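Local coordinates for protein dehydrogenase (Chromobacterium violaceum, PDB 3Q2I) that probably oxidises the UDP-linked sugar UDP-GlcNAcA with NAD as cofactor, a step toward the biosynthesis of 2,3-diacetamido-2,3-dideoxy-D-mannuronic acid, at residues A[225-230]-A[239-244]; A[160-165]-A[250-255]. All blocks are in the same frame, centred on the assembly; numbering follows the deposited sequence. Where two conformers were deposited one is given.

Contact 1 of 2, residues A[225-230]-A[239-244]; sequences TGTVSV and SMNVTM
Asn241 OD1 is gripped from two chains: Thr227 OG1 donates to it at 2.7 Å across the strand pair, and Ser239 OG of a second subunit, a residue modelled in two conformers, also bonds to it in the conformer considered. The two strands are the arms of a beta hairpin, running antiparallel in the large mixed sheet of the C-terminal alpha/beta domain, and the face bearing Thr225, Thr227, Ser229, Ser239, Asn241 and Thr243 is polar and turned to the second subunit. Thr227 and Asn241 form a non-hydrogen-bonded pair, their side chains side by side. The threonine hydroxyl lies anti to its backbone N (chi1 -172°), which directs it to the asparagine, and it meets OD1 in the carbonyl plane. The amide's other end, ND2, donates to Asn162 OD1 on the adjoining strand, so both ends of the amide are held and its rotation is fixed. Further along, the hydroxyls of Thr225 and Thr243 also lie side by side, OG1 to OG1 at 3.0 Å; Thr243 OG1 is in addition bonded to Leu245 N.

The backbone ladder comes from the alternate residues. Gly226 and Val242 exchange two bonds, Val242 N reaching Gly226 O at 2.9 Å and 173°, and Val228 and Met240 exchange another two. The side chains of Val228, Met240 and Val242 lie on the apolar face, where Phe188 of helix 187-191 packs against all three. Packing is tight at the second of these hydrogen-bonded pairs, where Val228 CG1 presses to 3.5 Å from Met240 CB.

Contact 2 of 2, residues A[160-165]-A[250-255]; sequences NVNVFW and NLEGSI. With HP7 ((2S,3S,4R,5R,6R)-5-acetamido-6-[[[(2R,3S,4R,5R)-5-(2,4-dioxopyrimidin-1-yl)-3,4-dihydroxy-oxolan-2-yl]methoxy-hydroxy-phosphoryl]oxy-hydroxy-phosphoryl]oxy-3,4-dihydroxy-oxane-2-carboxylic acid), chain C.
Glu252 leaves the strand fully extended, its CG opposite the backbone N (chi1 -180°), and reaches along the sheet face to Asn162, whose CG lies beside its own backbone N. Asn162 ND2 donates to Glu252 OE1 at 3.0 Å and 171°; OE1 lies in the amide plane, while the nitrogen comes from above the carboxylate plane. Asn162 OD1 is taken by Asn241. Ser254 OG uses the anti lone pair of Glu252 OE1 at 2.6 Å, and Arg265 adds a salt bridge. Glu252 OE2 instead lies 3.4 Å from Phe164 CD2, oblique to the ring.

These strands are antiparallel neighbours in the large mixed sheet of the C-terminal domain. Near the UDP-sugar the ladder opens into a classic beta bulge, in which two residues, Leu251 and Glu252, stand opposite the single Phe164; Phe164 O accepts from both amides, Leu251 N at 2.9 Å. Beyond it, the Asn250 amide lies nearly flat over one face of the Trp165 indole, planes 9° apart, ND2 3.5 Å above the ring plane and offset toward the rim, while Val163 CG1 covers the opposite face. Asn250 OD1 bonds to Thr166 N, which helps hold the amide flat, and Trp165 NE1 to Val269 O.

HP7 touches both residues: Asn250 N donates to uracil O4 at 2.9 Å, and Trp165 CH2 meets the acetamido O7' at the ring edge. Three donors on Glu252 OE1 would probably favour the ionised carboxylate, while the indole, covered on both faces and bonded through NE1, probably presents its edge to the acetamido group in a fixed position.

Both contacts are buried antiparallel pairs of one mixed sheet, and strands 237-243 and 156-164, one from each, are parallel neighbours that join them. Asn241 N bonds to Val161 O, so the backbone ladder continues from contact 1 into contact 2. Both touch the second subunit, contact 1 with polar bonds and contact 2 by packing. Their chemistry differs with position. The hairpin of contact 1 pairs neutral hydroxyls and an amide, and the side chain of Met240 is about 10 Å from HP7. Contact 2, joining strands distant in sequence, centres on a charged carboxylate and runs directly into the UDP-sugar pocket. Contact 1 is nested within the chain loop that contact 2 closes.

Contact 1 of 2, residues A[225-230]-A[239-244]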
loop_
_atom_site.group_PDB
_atom_site.type_symbol
_atom_site.label_atom_id
_atom_site.label_comp_id
_atom_site.label_asym_id
_atom_site.label_seq_id
_atom_site.Cartn_x
_atom_site.Cartn_y
_atom_site.Cartn_z
ATOM N N THR A 225 -7.096 -9.671 25.129
ATOM C CA THR A 225 -8.347 -9.810 24.382
ATOM C C THR A 225 -8.004 -9.806 22.891
ATOM O O THR A 225 -7.160 -9.045 22.471
ATOM C CB THR A 225 -9.274 -8.592 24.670
ATOM O OG1 THR A 225 -9.543 -8.543 26.091
ATOM C CG2 THR A 225 -10.609 -8.675 23.917
ATOM N N GLY A 226 -8.697 -10.614 22.095
ATOM C CA GLY A 226 -8.398 -10.609 20.652
ATOM C C GLY A 226 -9.471 -11.297 19.863
ATOM O O GLY A 226 -10.212 -12.132 20.373
ATOM N N THR A 227 -9.504 -11.030 18.562
ATOM C CA THR A 227 -10.387 -11.722 17.663
ATOM C C THR A 227 -9.664 -11.898 16.325
ATOM O O THR A 227 -8.853 -11.045 15.953
ATOM C CB THR A 227 -11.743 -10.992 17.504
ATOM O OG1 THR A 227 -12.629 -11.825 16.758
ATOM C CG2 THR A 227 -11.638 -9.568 16.864
ATOM N N VAL A 228 -9.861 -13.057 15.715
ATOM C CA VAL A 228 -9.200 -13.293 14.427
ATOM C C VAL A 228 -10.217 -13.837 13.450
ATOM O O VAL A 228 -10.900 -14.802 13.798
ATOM C CB VAL A 228 -8.007 -14.230 14.560
ATOM C CG1 VAL A 228 -8.368 -15.559 15.211
ATOM C CG2 VAL A 228 -7.306 -14.387 13.213
ATOM N N SER A 229 -10.281 -13.246 12.250
ATOM C CA SER A 229 -11.038 -13.734 11.089
ATOM C C SER A 229 -10.084 -14.697 10.346
ATOM O O SER A 229 -8.911 -14.333 10.125
ATOM C CB SER A 229 -11.313 -12.478 10.186
ATOM O OG SER A 229 -12.097 -11.553 10.875
ATOM N N VAL A 230 -10.564 -15.907 9.989
ATOM C CA VAL A 230 -9.726 -16.904 9.350
ATOM C C VAL A 230 -10.352 -17.373 8.028
ATOM O O VAL A 230 -11.585 -17.630 7.936
ATOM C CB VAL A 230 -9.627 -18.137 10.274
ATOM C CG1 VAL A 230 -8.700 -19.247 9.652
ATOM C CG2 VAL A 230 -9.095 -17.725 11.637
ATOM N N SER A 239 -14.027 -17.578 12.736
ATOM C CA SER A 239 -13.389 -16.640 13.666
ATOM C C SER A 239 -12.989 -17.350 14.951
ATOM O O SER A 239 -13.601 -18.364 15.324
ATOM C CB SER A 239 -14.384 -15.535 14.035
ATOM O OG SER A 239 -15.571 -16.044 14.615
ATOM N N MET A 240 -11.963 -16.830 15.605
ATOM C CA MET A 240 -11.634 -17.214 16.969
ATOM C C MET A 240 -11.593 -15.979 17.848
ATOM O O MET A 240 -10.991 -14.966 17.471
ATOM C CB MET A 240 -10.247 -17.874 16.984
ATOM C CG MET A 240 -9.964 -18.315 18.411
ATOM S SD MET A 240 -8.468 -19.343 18.447
ATOM C CE MET A 240 -8.159 -19.380 20.190
ATOM N N ASN A 241 -12.315 -16.048 18.973
ATOM C CA ASN A 241 -12.480 -14.891 19.865
ATOM C C ASN A 241 -11.926 -15.304 21.211
ATOM O O ASN A 241 -12.220 -16.432 21.685
ATOM C CB ASN A 241 -13.969 -14.635 20.091
ATOM C CG ASN A 241 -14.690 -14.364 18.819
ATOM O OD1 ASN A 241 -14.317 -13.466 18.067
ATOM N ND2 ASN A 241 -15.711 -15.160 18.527
ATOM N N VAL A 242 -11.066 -14.487 21.804
ATOM C CA VAL A 242 -10.494 -14.834 23.093
ATOM C C VAL A 242 -10.515 -13.632 24.038
ATOM O O VAL A 242 -10.197 -12.505 23.625
ATOM C CB VAL A 242 -9.088 -15.420 22.899
ATOM C CG1 VAL A 242 -9.161 -16.617 21.957
ATOM C CG2 VAL A 242 -8.113 -14.401 22.279
ATOM N N THR A 243 -10.829 -13.838 25.327
ATOM C CA THR A 243 -10.477 -12.803 26.288
ATOM C C THR A 243 -10.136 -13.475 27.597
ATOM O O THR A 243 -10.661 -14.561 27.845
ATOM C CB THR A 243 -11.582 -11.753 26.540
ATOM O OG1 THR A 243 -11.096 -10.723 27.425
ATOM C CG2 THR A 243 -12.889 -12.440 26.997
ATOM N N MET A 244 -9.216 -12.875 28.340
ATOM C CA MET A 244 -8.889 -13.307 29.726
ATOM C C MET A 244 -9.603 -12.397 30.725
ATOM O O MET A 244 -9.269 -12.401 31.923
ATOM C CB MET A 244 -7.371 -13.311 29.951
ATOM C CG MET A 244 -6.622 -14.328 29.119
ATOM S SD MET A 244 -7.208 -16.029 29.280
ATOM C CE MET A 244 -7.739 -16.457 27.626
#

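Contact 2 of 2, residues A[160-165]-A[250-255]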
loop_
_atom_site.group_PDB
_atom_site.type_symbol
_atom_site.label_atom_id
_atom_site.label_comp_id
_atom_site.label_asym_id
_atom_site.label_seq_id
_atom_site.Cartn_x
_atom_site.Cartn_y
_atom_site.Cartn_z
ATOM N N ASN A 160 -16.355 -21.464 14.406
ATOM C CA ASN A 160 -16.194 -20.454 15.447
ATOM C C ASN A 160 -15.565 -21.061 16.668
ATOM O O ASN A 160 -16.040 -22.097 17.139
ATOM C CB ASN A 160 -17.543 -19.797 15.782
ATOM C CG ASN A 160 -17.459 -18.837 16.927
ATOM O OD1 ASN A 160 -18.154 -19.000 17.920
ATOM N ND2 ASN A 160 -16.642 -17.801 16.803
ATOM N N VAL A 161 -14.470 -20.491 17.131
ATOM C CA VAL A 161 -13.834 -20.907 18.395
ATOM C C VAL A 161 -13.954 -19.752 19.408
ATOM O O VAL A 161 -13.567 -18.614 19.107
ATOM C CB VAL A 161 -12.362 -21.249 18.172
ATOM C CG1 VAL A 161 -11.636 -21.563 19.488
ATOM C CG2 VAL A 161 -12.254 -22.428 17.220
ATOM N N ASN A 162 -14.374 -20.008 20.649
ATOM C CA ASN A 162 -14.440 -18.987 21.692
ATOM C C ASN A 162 -13.668 -19.473 22.888
ATOM O O ASN A 162 -13.808 -20.625 23.303
ATOM C CB ASN A 162 -15.859 -18.712 22.194
ATOM C CG ASN A 162 -16.740 -18.109 21.123
ATOM O OD1 ASN A 162 -16.306 -17.302 20.312
ATOM N ND2 ASN A 162 -18.028 -18.415 21.198
ATOM N N VAL A 163 -12.818 -18.631 23.415
ATOM C CA VAL A 163 -12.124 -18.900 24.705
ATOM C C VAL A 163 -12.389 -17.675 25.551
ATOM O O VAL A 163 -11.708 -16.643 25.419
ATOM C CB VAL A 163 -10.631 -19.171 24.526
ATOM C CG1 VAL A 163 -9.980 -19.494 25.923
ATOM C CG2 VAL A 163 -10.470 -20.400 23.579
ATOM N N PHE A 164 -13.381 -17.824 26.441
ATOM C CA PHE A 164 -13.812 -16.696 27.294
ATOM C C PHE A 164 -13.433 -17.085 28.733
ATOM O O PHE A 164 -14.186 -17.783 29.404
ATOM C CB PHE A 164 -15.310 -16.462 27.174
ATOM C CG PHE A 164 -15.791 -16.137 25.756
ATOM C CD1 PHE A 164 -14.958 -15.437 24.872
ATOM C CD2 PHE A 164 -17.069 -16.443 25.335
ATOM C CE1 PHE A 164 -15.397 -15.102 23.588
ATOM C CE2 PHE A 164 -17.507 -16.097 24.048
ATOM C CZ PHE A 164 -16.667 -15.377 23.196
ATOM N N TRP A 165 -12.237 -16.696 29.130
ATOM C CA TRP A 165 -11.640 -17.145 30.375
ATOM C C TRP A 165 -11.272 -15.966 31.265
ATOM O O TRP A 165 -11.497 -14.782 30.943
ATOM C CB TRP A 165 -10.385 -17.969 30.046
ATOM C CG TRP A 165 -10.658 -19.388 29.583
ATOM C CD1 TRP A 165 -11.863 -20.055 29.421
ATOM C CD2 TRP A 165 -9.637 -20.328 29.263
ATOM N NE1 TRP A 165 -11.629 -21.345 28.994
ATOM C CE2 TRP A 165 -10.271 -21.523 28.866
ATOM C CE3 TRP A 165 -8.235 -20.245 29.199
ATOM C CZ2 TRP A 165 -9.539 -22.651 28.464
ATOM C CZ3 TRP A 165 -7.505 -21.369 28.809
ATOM C CH2 TRP A 165 -8.168 -22.568 28.440
ATOM N N ASN A 250 -13.911 -18.359 34.451
ATOM C CA ASN A 250 -13.935 -19.002 33.135
ATOM C C ASN A 250 -15.356 -19.350 32.734
ATOM O O ASN A 250 -16.126 -19.958 33.512
ATOM C CB ASN A 250 -13.092 -20.280 33.081
ATOM C CG ASN A 250 -11.595 -20.036 32.999
ATOM O OD1 ASN A 250 -11.100 -18.910 33.142
ATOM N ND2 ASN A 250 -10.848 -21.116 32.738
ATOM N N LEU A 251 -15.721 -18.989 31.507
ATOM C CA LEU A 251 -17.069 -19.210 31.019
ATOM C C LEU A 251 -17.168 -20.238 29.902
ATOM O O LEU A 251 -18.073 -21.083 29.875
ATOM C CB LEU A 251 -17.690 -17.887 30.567
ATOM C CG LEU A 251 -19.053 -17.890 29.850
ATOM C CD1 LEU A 251 -20.146 -18.320 30.812
ATOM C CD2 LEU A 251 -19.393 -16.480 29.359
ATOM N N GLU A 252 -16.268 -20.190 28.930
ATOM C CA GLU A 252 -16.489 -20.946 27.697
ATOM C C GLU A 252 -15.173 -21.265 26.979
ATOM O O GLU A 252 -14.242 -20.426 26.942
ATOM C CB GLU A 252 -17.352 -20.105 26.738
ATOM C CG GLU A 252 -17.639 -20.807 25.442
ATOM C CD GLU A 252 -18.606 -20.042 24.546
ATOM O OE1 GLU A 252 -18.714 -20.401 23.365
ATOM O OE2 GLU A 252 -19.263 -19.075 25.006
ATOM N N GLY A 253 -15.035 -22.524 26.555
ATOM C CA GLY A 253 -13.969 -22.982 25.653
ATOM C C GLY A 253 -14.730 -23.818 24.663
ATOM O O GLY A 253 -15.152 -24.943 24.972
ATOM N N SER A 254 -14.981 -23.290 23.457
ATOM C CA SER A 254 -15.878 -23.989 22.532
ATOM C C SER A 254 -15.400 -23.948 21.101
ATOM O O SER A 254 -14.627 -23.067 20.717
ATOM C CB SER A 254 -17.316 -23.465 22.521
ATOM O OG SER A 254 -17.349 -22.148 21.973
ATOM N N ILE A 255 -15.905 -24.888 20.325
ATOM C CA ILE A 255 -15.749 -24.853 18.884
ATOM C C ILE A 255 -17.026 -25.288 18.232
ATOM O O ILE A 255 -17.589 -26.358 18.580
ATOM C CB ILE A 255 -14.526 -25.685 18.414
ATOM C CG1 ILE A 255 -14.340 -25.559 16.894
ATOM C CG2 ILE A 255 -14.588 -27.214 18.820
ATOM C CD1 ILE A 255 -12.997 -26.143 16.327
HETATM N N1 HP7 C . -7.951 -18.559 36.753
HETATM C C2 HP7 C . -8.796 -17.646 37.233
HETATM O O2 HP7 C . -8.341 -16.651 37.855
HETATM N N3 HP7 C . -10.119 -17.783 37.100
HETATM C C4 HP7 C . -10.627 -18.846 36.463
HETATM O O4 HP7 C . -11.877 -18.952 36.420
HETATM C C5 HP7 C . -9.771 -19.817 35.935
HETATM C C6 HP7 C . -8.404 -19.643 36.109
HETATM P PA HP7 C . -6.022 -23.081 35.219
HETATM P PB HP7 C . -4.612 -24.659 33.359
HETATM O "O'P" HP7 C . -3.259 -19.655 31.794
HETATM O "O'Q" HP7 C . -1.197 -20.344 32.147
HETATM C "C1'" HP7 C . -4.710 -23.344 31.093
HETATM O O1A HP7 C . -7.468 -23.309 34.805
HETATM O O1B HP7 C . -5.922 -25.340 33.039
HETATM C C1C HP7 C . -6.509 -18.312 36.885
HETATM C "C2'" HP7 C . -4.400 -23.733 29.637
HETATM N "N2'" HP7 C . -4.642 -25.161 29.419
HETATM O O2A HP7 C . -5.399 -23.805 36.380
HETATM O O2B HP7 C . -3.493 -25.347 34.115
HETATM C C2C HP7 C . -5.918 -18.858 38.178
HETATM O O2C HP7 C . -4.973 -17.864 38.591
HETATM C "C3'" HP7 C . -2.955 -23.410 29.282
HETATM O "O3'" HP7 C . -2.868 -23.498 27.840
HETATM O O3A HP7 C . -5.006 -23.237 33.985
HETATM O O3B HP7 C . -3.936 -24.199 31.946
HETATM C C3C HP7 C . -5.135 -20.075 37.714
HETATM O O3C HP7 C . -4.002 -20.304 38.552
HETATM C "C4'" HP7 C . -2.582 -21.981 29.709
HETATM O "O4'" HP7 C . -1.196 -21.706 29.543
HETATM C C4C HP7 C . -4.687 -19.722 36.299
HETATM O O4C HP7 C . -5.859 -19.036 35.837
HETATM C "C5'" HP7 C . -2.837 -21.895 31.227
HETATM O "O5'" HP7 C . -4.250 -22.018 31.366
HETATM C C5C HP7 C . -4.515 -20.978 35.474
HETATM O O5C HP7 C . -5.836 -21.504 35.439
HETATM C "C6'" HP7 C . -2.388 -20.558 31.766
HETATM C "C7'" HP7 C . -5.492 -25.709 28.554
HETATM O "O7'" HP7 C . -6.155 -25.111 27.694
HETATM C "C8'" HP7 C . -5.625 -27.211 28.646
HETATM O O HOH W 1 -18.138 -22.059 19.288
#